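Local coordinates for extracellular solute-binding protein, family 1 (Bifidobacterium longum subsp. infantis, PDB 6FTH) that probably captures human milk oligosaccharides outside the cell and hands them to an ABC transporter for uptake, at residues Thr151-Phe156 against Thr209-Met214; Thr220-Gly225 against Gly234-Asn239; Val254-His259 against Gly486-Trp491. All coordinates share one frame; numbering follows the deposited sequence.

Contact 1. Residues Thr151-Phe156 against Thr209-Met214; sequences TGQHMF and TYYSPM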
loop_
_atom_site.group_PDB
_atom_site.type_symbol
_atom_site.label_atom_id
_atom_site.label_comp_id
_atom_site.label_asym_id
_atom_site.label_seq_id
_atom_site.Cartn_x
_atom_site.Cartn_y
_atom_site.Cartn_z
ATOM N N THR A 151 -7.842 4.053 -1.950
ATOM C CA THR A 151 -6.400 4.211 -1.892
ATOM C C THR A 151 -5.896 4.445 -0.462
ATOM O O THR A 151 -6.618 4.910 0.425
ATOM C CB THR A 151 -5.893 5.286 -2.852
ATOM O OG1 THR A 151 -4.472 5.355 -2.722
ATOM C CG2 THR A 151 -6.519 6.636 -2.569
ATOM N N GLY A 152 -4.632 4.120 -0.257
ATOM C CA GLY A 152 -3.939 4.482 0.964
ATOM C C GLY A 152 -3.353 5.872 0.974
ATOM O O GLY A 152 -2.824 6.325 2.002
ATOM N N GLN A 153 -3.436 6.579 -0.156
ATOM C CA GLN A 153 -2.766 7.850 -0.359
ATOM C C GLN A 153 -3.770 8.995 -0.238
ATOM O O GLN A 153 -4.846 8.942 -0.844
ATOM C CB GLN A 153 -2.172 7.874 -1.768
ATOM C CG GLN A 153 -1.417 6.633 -2.147
ATOM C CD GLN A 153 -0.298 6.319 -1.193
ATOM O OE1 GLN A 153 0.407 7.215 -0.727
ATOM N NE2 GLN A 153 -0.111 5.038 -0.916
ATOM N N HIS A 154 -3.422 10.034 0.537
ATOM C CA HIS A 154 -4.295 11.187 0.733
ATOM C C HIS A 154 -3.472 12.448 0.933
ATOM O O HIS A 154 -2.311 12.390 1.336
ATOM C CB HIS A 154 -5.219 11.016 1.956
ATOM C CG HIS A 154 -5.817 9.670 2.002
ATOM N ND1 HIS A 154 -5.143 8.584 2.511
ATOM C CD2 HIS A 154 -6.968 9.187 1.474
ATOM C CE1 HIS A 154 -5.868 7.497 2.335
ATOM N NE2 HIS A 154 -6.971 7.833 1.697
ATOM N N MET A 155 -4.097 13.598 0.665
ATOM C CA MET A 155 -3.502 14.907 0.885
ATOM C C MET A 155 -4.340 15.610 1.942
ATOM O O MET A 155 -5.539 15.818 1.744
ATOM C CB MET A 155 -3.509 15.709 -0.418
ATOM C CG MET A 155 -2.858 17.065 -0.321
ATOM S SD MET A 155 -2.895 17.871 -1.936
ATOM C CE MET A 155 -1.922 19.354 -1.629
ATOM N N PHE A 156 -3.713 15.976 3.055
ATOM C CA PHE A 156 -4.393 16.633 4.166
ATOM C C PHE A 156 -4.036 18.112 4.232
ATOM O O PHE A 156 -2.914 18.519 3.908
ATOM C CB PHE A 156 -4.012 15.963 5.488
ATOM C CG PHE A 156 -4.368 14.506 5.546
ATOM C CD1 PHE A 156 -5.672 14.098 5.359
ATOM C CD2 PHE A 156 -3.396 13.543 5.766
ATOM C CE1 PHE A 156 -6.013 12.739 5.411
ATOM C CE2 PHE A 156 -3.729 12.193 5.814
ATOM C CZ PHE A 156 -5.039 11.793 5.614
ATOM N N THR A 209 7.342 6.058 -2.799
ATOM C CA THR A 209 6.855 5.424 -1.581
ATOM C C THR A 209 5.405 5.801 -1.308
ATOM O O THR A 209 4.833 6.692 -1.941
ATOM C CB THR A 209 7.714 5.854 -0.383
ATOM O OG1 THR A 209 7.461 7.229 -0.088
ATOM C CG2 THR A 209 9.226 5.674 -0.686
ATOM N N TYR A 210 4.814 5.141 -0.316
ATOM C CA TYR A 210 3.594 5.672 0.260
ATOM C C TYR A 210 3.813 7.138 0.608
ATOM O O TYR A 210 4.888 7.538 1.070
ATOM C CB TYR A 210 3.232 4.918 1.534
ATOM C CG TYR A 210 2.396 3.686 1.323
ATOM C CD1 TYR A 210 2.851 2.633 0.529
ATOM C CD2 TYR A 210 1.141 3.573 1.920
ATOM C CE1 TYR A 210 2.078 1.498 0.347
ATOM C CE2 TYR A 210 0.352 2.441 1.736
ATOM C CZ TYR A 210 0.832 1.409 0.945
ATOM O OH TYR A 210 0.050 0.288 0.765
ATOM N N TYR A 211 2.809 7.951 0.350
ATOM C CA TYR A 211 2.806 9.362 0.729
ATOM C C TYR A 211 3.910 10.147 0.027
ATOM O O TYR A 211 4.330 11.206 0.484
ATOM C CB TYR A 211 2.845 9.555 2.258
ATOM C CG TYR A 211 2.136 8.433 3.026
ATOM C CD1 TYR A 211 0.861 8.011 2.681
ATOM C CD2 TYR A 211 2.786 7.749 4.065
ATOM C CE1 TYR A 211 0.254 6.952 3.332
ATOM C CE2 TYR A 211 2.179 6.705 4.725
ATOM C CZ TYR A 211 0.917 6.303 4.355
ATOM O OH TYR A 211 0.291 5.252 4.981
ATOM N N SER A 212 4.331 9.662 -1.137
ATOM C CA SER A 212 5.380 10.313 -1.898
ATOM C C SER A 212 4.970 11.734 -2.286
ATOM O O SER A 212 3.814 11.959 -2.666
ATOM C CB SER A 212 5.597 9.533 -3.191
ATOM O OG SER A 212 6.517 10.204 -4.031
ATOM N N PRO A 213 5.906 12.698 -2.286
ATOM C CA PRO A 213 5.609 14.011 -2.878
ATOM C C PRO A 213 5.133 13.889 -4.316
ATOM O O PRO A 213 4.434 14.782 -4.811
ATOM C CB PRO A 213 6.947 14.775 -2.803
ATOM C CG PRO A 213 8.015 13.705 -2.569
ATOM C CD PRO A 213 7.296 12.595 -1.812
ATOM N N MET A 214 5.494 12.798 -4.995
ATOM C CA MET A 214 5.074 12.670 -6.395
ATOM C C MET A 214 3.612 12.321 -6.538
ATOM O O MET A 214 3.126 12.140 -7.656
ATOM C CB MET A 214 5.960 11.681 -7.150
ATOM C CG MET A 214 7.398 12.131 -7.241
ATOM S SD MET A 214 7.481 13.827 -7.813
ATOM C CE MET A 214 9.208 14.259 -7.553
#

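Contact 2. Residues Thr220-Gly225 against Gly234-Asn239; sequences TGIVTG and GFYAKN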
loop_
_atom_site.group_PDB
_atom_site.type_symbol
_atom_site.label_atom_id
_atom_site.label_comp_id
_atom_site.label_asym_id
_atom_site.label_seq_id
_atom_site.Cartn_x
_atom_site.Cartn_y
_atom_site.Cartn_z
ATOM N N THR A 220 -1.539 16.620 -12.558
ATOM C CA THR A 220 -1.230 16.801 -13.974
ATOM C C THR A 220 -2.044 15.898 -14.874
ATOM O O THR A 220 -1.916 16.007 -16.107
ATOM C CB THR A 220 0.263 16.556 -14.253
ATOM O OG1 THR A 220 0.573 15.153 -14.223
ATOM C CG2 THR A 220 1.147 17.286 -13.263
ATOM N N GLY A 221 -2.865 15.027 -14.311
ATOM C CA GLY A 221 -3.658 14.107 -15.086
ATOM C C GLY A 221 -3.053 12.734 -15.267
ATOM O O GLY A 221 -3.586 11.946 -16.058
ATOM N N ILE A 222 -1.961 12.420 -14.565
ATOM C CA ILE A 222 -1.356 11.084 -14.549
ATOM C C ILE A 222 -1.793 10.386 -13.269
ATOM O O ILE A 222 -1.538 10.884 -12.164
ATOM C CB ILE A 222 0.175 11.148 -14.666
ATOM C CG1 ILE A 222 0.578 11.621 -16.072
ATOM C CG2 ILE A 222 0.817 9.776 -14.360
ATOM C CD1 ILE A 222 2.078 11.878 -16.233
ATOM N N VAL A 223 -2.454 9.235 -13.414
ATOM C CA VAL A 223 -2.953 8.478 -12.264
ATOM C C VAL A 223 -1.801 7.712 -11.631
ATOM O O VAL A 223 -1.174 6.866 -12.279
ATOM C CB VAL A 223 -4.065 7.500 -12.678
ATOM C CG1 VAL A 223 -4.616 6.793 -11.442
ATOM C CG2 VAL A 223 -5.158 8.201 -13.414
ATOM N N THR A 224 -1.528 7.987 -10.362
ATOM C CA THR A 224 -0.531 7.209 -9.629
ATOM C C THR A 224 -1.162 5.982 -8.970
ATOM O O THR A 224 -2.388 5.864 -8.828
ATOM C CB THR A 224 0.197 8.049 -8.564
ATOM O OG1 THR A 224 -0.731 8.465 -7.553
ATOM C CG2 THR A 224 0.834 9.303 -9.151
ATOM N N GLY A 225 -0.300 5.038 -8.599
ATOM C CA GLY A 225 -0.741 3.832 -7.911
ATOM C C GLY A 225 0.293 3.391 -6.899
ATOM O O GLY A 225 0.899 2.319 -7.008
ATOM N N GLY A 234 7.730 3.980 -11.710
ATOM C CA GLY A 234 7.749 5.044 -12.680
ATOM C C GLY A 234 6.861 4.867 -13.899
ATOM O O GLY A 234 7.067 5.579 -14.883
ATOM N N PHE A 235 5.882 3.974 -13.855
ATOM C CA PHE A 235 5.029 3.693 -15.013
ATOM C C PHE A 235 3.577 4.071 -14.768
ATOM O O PHE A 235 3.102 4.106 -13.627
ATOM C CB PHE A 235 5.142 2.224 -15.427
ATOM C CG PHE A 235 6.556 1.837 -15.722
ATOM C CD1 PHE A 235 7.119 2.120 -16.950
ATOM C CD2 PHE A 235 7.373 1.340 -14.710
ATOM C CE1 PHE A 235 8.456 1.850 -17.198
ATOM C CE2 PHE A 235 8.706 1.065 -14.950
ATOM C CZ PHE A 235 9.250 1.315 -16.191
ATOM N N TYR A 236 2.882 4.370 -15.868
ATOM C CA TYR A 236 1.468 4.681 -15.831
ATOM C C TYR A 236 0.844 4.240 -17.138
ATOM O O TYR A 236 1.532 3.808 -18.061
ATOM C CB TYR A 236 1.198 6.164 -15.611
ATOM C CG TYR A 236 1.527 7.098 -16.745
ATOM C CD1 TYR A 236 2.842 7.495 -16.978
ATOM C CD2 TYR A 236 0.520 7.631 -17.538
ATOM C CE1 TYR A 236 3.145 8.366 -17.991
ATOM C CE2 TYR A 236 0.814 8.489 -18.563
ATOM C CZ TYR A 236 2.129 8.871 -18.779
ATOM O OH TYR A 236 2.473 9.753 -19.782
ATOM N N ALA A 237 -0.475 4.340 -17.200
ATOM C CA ALA A 237 -1.205 4.051 -18.428
ATOM C C ALA A 237 -2.228 5.145 -18.676
ATOM O O ALA A 237 -2.772 5.736 -17.741
ATOM C CB ALA A 237 -1.921 2.702 -18.380
ATOM N N LYS A 238 -2.488 5.408 -19.951
ATOM C CA LYS A 238 -3.578 6.292 -20.333
ATOM C C LYS A 238 -4.107 5.804 -21.670
ATOM O O LYS A 238 -3.320 5.538 -22.578
ATOM C CB LYS A 238 -3.073 7.735 -20.467
ATOM C CG LYS A 238 -3.966 8.775 -19.864
ATOM C CD LYS A 238 -3.490 10.182 -20.205
ATOM C CE LYS A 238 -2.733 10.818 -19.055
ATOM N NZ LYS A 238 -2.578 12.279 -19.316
ATOM N N ASN A 239 -5.426 5.649 -21.775
ATOM C CA ASN A 239 -6.039 5.207 -23.029
ATOM C C ASN A 239 -5.468 3.876 -23.495
ATOM O O ASN A 239 -5.355 3.625 -24.696
ATOM C CB ASN A 239 -5.844 6.242 -24.142
ATOM C CG ASN A 239 -6.168 7.633 -23.705
ATOM O OD1 ASN A 239 -5.301 8.525 -23.705
ATOM N ND2 ASN A 239 -7.393 7.830 -23.318
HETATM O O HOH W 1 -1.268 14.275 -18.151
HETATM O O HOH W 2 -1.866 5.312 -14.515
HETATM O O HOH W 3 1.509 5.897 -12.218
HETATM O O HOH W 4 -3.045 8.190 -16.164
#

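Contact 3. Residues Val254-His259 against Gly486-Trp491; sequences VIKYYH and GIDEEW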
loop_
_atom_site.group_PDB
_atom_site.type_symbol
_atom_site.label_atom_id
_atom_site.label_comp_id
_atom_site.label_asym_id
_atom_site.label_seq_id
_atom_site.Cartn_x
_atom_site.Cartn_y
_atom_site.Cartn_z
ATOM N N VAL A 254 6.097 18.970 -11.993
ATOM C CA VAL A 254 5.986 18.731 -10.554
ATOM C C VAL A 254 7.279 19.125 -9.856
ATOM O O VAL A 254 7.269 19.778 -8.801
ATOM C CB VAL A 254 5.638 17.265 -10.274
ATOM C CG1 VAL A 254 5.799 16.961 -8.795
ATOM C CG2 VAL A 254 4.233 16.978 -10.733
ATOM N N ILE A 255 8.418 18.707 -10.421
ATOM C CA ILE A 255 9.708 19.037 -9.825
ATOM C C ILE A 255 9.913 20.550 -9.769
ATOM O O ILE A 255 10.356 21.097 -8.743
ATOM C CB ILE A 255 10.835 18.321 -10.590
ATOM C CG1 ILE A 255 10.793 16.816 -10.303
ATOM C CG2 ILE A 255 12.181 18.908 -10.168
ATOM C CD1 ILE A 255 11.662 15.971 -11.204
ATOM N N LYS A 256 9.580 21.258 -10.848
ATOM C CA LYS A 256 9.768 22.705 -10.865
ATOM C C LYS A 256 8.870 23.384 -9.834
ATOM O O LYS A 256 9.289 24.348 -9.183
ATOM C CB LYS A 256 9.518 23.249 -12.264
ATOM C CG LYS A 256 10.635 22.891 -13.243
ATOM C CD LYS A 256 10.407 23.529 -14.609
ATOM C CE LYS A 256 10.882 24.971 -14.639
ATOM N NZ LYS A 256 10.884 25.512 -16.025
ATOM N N TYR A 257 7.637 22.891 -9.674
ATOM C CA TYR A 257 6.729 23.457 -8.677
ATOM C C TYR A 257 7.291 23.266 -7.286
ATOM O O TYR A 257 7.322 24.214 -6.484
ATOM C CB TYR A 257 5.340 22.824 -8.815
ATOM C CG TYR A 257 4.287 23.360 -7.863
ATOM C CD1 TYR A 257 3.834 24.664 -7.962
ATOM C CD2 TYR A 257 3.730 22.547 -6.906
ATOM C CE1 TYR A 257 2.868 25.147 -7.104
ATOM C CE2 TYR A 257 2.759 23.017 -6.055
ATOM C CZ TYR A 257 2.324 24.304 -6.174
ATOM O OH TYR A 257 1.354 24.769 -5.313
ATOM N N TYR A 258 7.741 22.042 -6.975
ATOM C CA TYR A 258 8.349 21.799 -5.666
ATOM C C TYR A 258 9.568 22.677 -5.461
ATOM O O TYR A 258 9.788 23.187 -4.357
ATOM C CB TYR A 258 8.721 20.338 -5.470
ATOM C CG TYR A 258 7.569 19.487 -4.953
ATOM C CD1 TYR A 258 6.877 19.836 -3.790
ATOM C CD2 TYR A 258 7.161 18.343 -5.631
ATOM C CE1 TYR A 258 5.833 19.046 -3.311
ATOM C CE2 TYR A 258 6.123 17.567 -5.162
ATOM C CZ TYR A 258 5.457 17.918 -4.007
ATOM O OH TYR A 258 4.442 17.141 -3.526
ATOM N N HIS A 259 10.375 22.880 -6.504
ATOM C CA HIS A 259 11.546 23.733 -6.294
ATOM C C HIS A 259 11.131 25.168 -5.989
ATOM O O HIS A 259 11.749 25.832 -5.148
ATOM C CB HIS A 259 12.503 23.694 -7.478
ATOM C CG HIS A 259 13.680 24.598 -7.295
ATOM N ND1 HIS A 259 14.544 24.468 -6.231
ATOM C CD2 HIS A 259 14.093 25.684 -7.988
ATOM C CE1 HIS A 259 15.460 25.421 -6.295
ATOM N NE2 HIS A 259 15.205 26.172 -7.350
ATOM N N GLY A 486 17.941 23.567 -11.544
ATOM C CA GLY A 486 18.796 23.082 -12.612
ATOM C C GLY A 486 18.115 22.191 -13.628
ATOM O O GLY A 486 18.766 21.787 -14.602
ATOM N N ILE A 487 16.829 21.883 -13.456
ATOM C CA ILE A 487 16.206 20.827 -14.255
ATOM C C ILE A 487 16.191 21.183 -15.742
ATOM O O ILE A 487 16.430 20.321 -16.599
ATOM C CB ILE A 487 14.809 20.451 -13.717
ATOM C CG1 ILE A 487 14.275 19.219 -14.447
ATOM C CG2 ILE A 487 13.810 21.590 -13.877
ATOM C CD1 ILE A 487 13.065 18.586 -13.749
ATOM N N ASP A 488 15.916 22.445 -16.084
ATOM C CA ASP A 488 15.692 22.773 -17.486
ATOM C C ASP A 488 16.927 22.462 -18.328
ATOM O O ASP A 488 16.812 21.915 -19.430
ATOM C CB ASP A 488 15.290 24.237 -17.644
ATOM C CG ASP A 488 13.813 24.501 -17.308
ATOM O OD1 ASP A 488 12.967 23.589 -17.423
ATOM O OD2 ASP A 488 13.499 25.654 -16.952
ATOM N N GLU A 489 18.114 22.773 -17.821
ATOM C CA GLU A 489 19.324 22.561 -18.608
ATOM C C GLU A 489 19.878 21.141 -18.502
ATOM O O GLU A 489 20.727 20.763 -19.310
ATOM C CB GLU A 489 20.394 23.583 -18.205
ATOM C CG GLU A 489 20.832 23.494 -16.754
ATOM C CD GLU A 489 20.132 24.501 -15.833
ATOM O OE1 GLU A 489 18.954 24.861 -16.078
ATOM O OE2 GLU A 489 20.780 24.931 -14.853
ATOM N N GLU A 490 19.436 20.347 -17.523
ATOM C CA GLU A 490 19.906 18.976 -17.360
ATOM C C GLU A 490 18.892 17.929 -17.814
ATOM O O GLU A 490 19.212 16.735 -17.820
ATOM C CB GLU A 490 20.287 18.722 -15.891
ATOM C CG GLU A 490 21.401 19.648 -15.433
ATOM C CD GLU A 490 21.838 19.431 -14.015
ATOM O OE1 GLU A 490 21.243 18.609 -13.283
ATOM O OE2 GLU A 490 22.809 20.099 -13.612
ATOM N N TRP A 491 17.693 18.347 -18.191
ATOM C CA TRP A 491 16.607 17.400 -18.448
ATOM C C TRP A 491 16.894 16.500 -19.650
ATOM O O TRP A 491 16.700 15.283 -19.582
ATOM C CB TRP A 491 15.322 18.187 -18.666
ATOM C CG TRP A 491 14.111 17.371 -18.952
ATOM C CD1 TRP A 491 13.491 17.258 -20.142
ATOM C CD2 TRP A 491 13.350 16.574 -18.023
ATOM N NE1 TRP A 491 12.406 16.434 -20.036
ATOM C CE2 TRP A 491 12.295 16.003 -18.739
ATOM C CE3 TRP A 491 13.467 16.297 -16.658
ATOM C CZ2 TRP A 491 11.341 15.172 -18.135
ATOM C CZ3 TRP A 491 12.540 15.473 -16.068
ATOM C CH2 TRP A 491 11.495 14.909 -16.807
#

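Contact 1. Residues Thr151-Phe156 against Thr209-Met214
Gln153 reaches from the 151-156 segment into the turn of 209-214 and meets it with both ends of its carboxamide. Its OE1 accepts a hydrogen bond from the backbone N of Tyr211 at 2.7 Å; the N-H points almost straight at the oxygen (166°), and the donor lies in the carbonyl plane. The other end, NE2, sits over one face of the Tyr210 ring, displaced toward its rim and 3.4 Å from CD2 of that ring, with amide and ring planes steeply inclined (71°). One flat group thus touches two successive residues, one through a polar bond and one through a ring face. The Tyr211 ring turns its edge to the other segment, where Gly152 O lies near the ring plane, 3.4 Å from Tyr211 CE1, while Tyr210 CB rests over the centre of one face of the same ring. At Gly152 there is little room for a side chain: a CB would come tight against Tyr210 CE2.

The Gln153 chain arrives folded, bent at chi2 (-57°), which swings the amide off the line of its own backbone and into the turn. Its backbone N donates to Thr151 OG1 at 3.0 Å, an ST turn that helps hold the backbone from which the Gln153 side chain sets out. On the other side, residues Thr209 to Ser212 form a type II beta turn that presents the N-H of Tyr211 outward. Farther out, Asn227 OD1 accepts from Gln153 NE2 as well as from Gly152 N, and Asp330 bonds Thr151 OG1.

With OE1 bonded to Tyr211 N and NE2 to Asn227, the amide has a partner at each end, which settles which end is oxygen and should keep the group from flipping.

Contact 2. Residues Thr220-Gly225 against Gly234-Asn239
Val223 and Tyr236 bring the two backbones nearest, with CA atoms 6.8 Å apart, too far for the direct pairing of a sheet. Segment 220-225 is irregular, 235-238 is a strand, and waters bridge them. Val223 is the hub: its O receives a hydrogen bond from a water that also donates to Phe235 O, and probably, at least part of the time, from another that accepts from Ala237 N, while its N donates at 3.0 Å to a third water, which in turn donates to Ala237 O. Solvent therefore joins backbone polar groups of the two segments that do not bond to each other directly.

Among the side chains, Ile222 lies across one face of the Tyr236 ring. Its CG2 makes the CH-pi contact, 4.0 Å from the centroid of that ring and 24° off the normal, while Ile222 CD1 runs on to Tyr236 CZ at 3.9 Å. The ring reaches this place with CG between the backbone N and carbonyl carbon (chi1 70°). Lys238 reaches toward Gly221: its CE comes within 3.3 Å of Gly221 O, and its NZ donates at 2.7 Å to a water that in turn donates a hydrogen bond to Thr220 O. Gly221 has a positive phi (95°) at which a side chain would be jammed against the preceding carbonyl oxygen.

Behind the strand, Phe235 meets Trp510 of helix 503-518, and Tyr236 pairs through its backbone with Lys243. The arrangement is that of a two-stranded antiparallel hairpin, 235-238 with 241-244, whose first strand is lined by a water-bridged loop.

Contact 3. Residues Val254-His259 against Gly486-Trp491
Lys256 and Ile255 face Ile487 and Asp488 across a nearly antiparallel helix pair, in which 254-259 and 487-491 run at 151° to one another with axes 11.8 Å apart. Lys256 can be followed outward. From CB, which points toward the other helix, the chain goes to CG, pressed against Ile487 CG2 at a tight 3.5 Å. CD passes the same methyl more loosely and begins to near Asp488 OD1. A bend at chi3 (82°) then turns CE toward the carboxylate, and NZ ends in a salt bridge, 2.8 Å from Asp488 OD2, with a weak second bond to OD1. Deeper in, Ile487 CD1 meets Ile255 CG2 at 3.7 Å, and Trp481 of helix 457-484 touches both isoleucines. The contact thus passes from a buried apolar patch to a charged pair at the surface. With an alanine here in place of Lys256, Asp488 would probably lose this cationic mate and Ile487 CG2 its cover from the aliphatic chain. In the salt bridge, Asp488 OD2 receives NZ on its syn lone pair, the side facing OD1.

In the fold
Contacts 1, 2 and 3 lie in series along the chain, each closing before the next opens. Their centres are about 14 Å (1 and 2), 21 Å (1 and 3) and 20 Å (2 and 3) apart, and about 10, 17 and 28 Å from the chain's centre, so the series moves away from it. Contact 1 includes strand 154-158 of a mixed four-stranded sheet; its second segment and 220-225 belong to the long connection between strands 197-199 and 235-238. Helix 249-263, which supplies one side of contact 3, also touches contacts 1 and 2: Met214 packs on Val254 and Ile255, Thr220 on Val254, and Pro213 O probably bonds Tyr258 OH. That helix thereby lies between the connection and C-terminal helices 457-484 and 487-500 of this solute-binding fold.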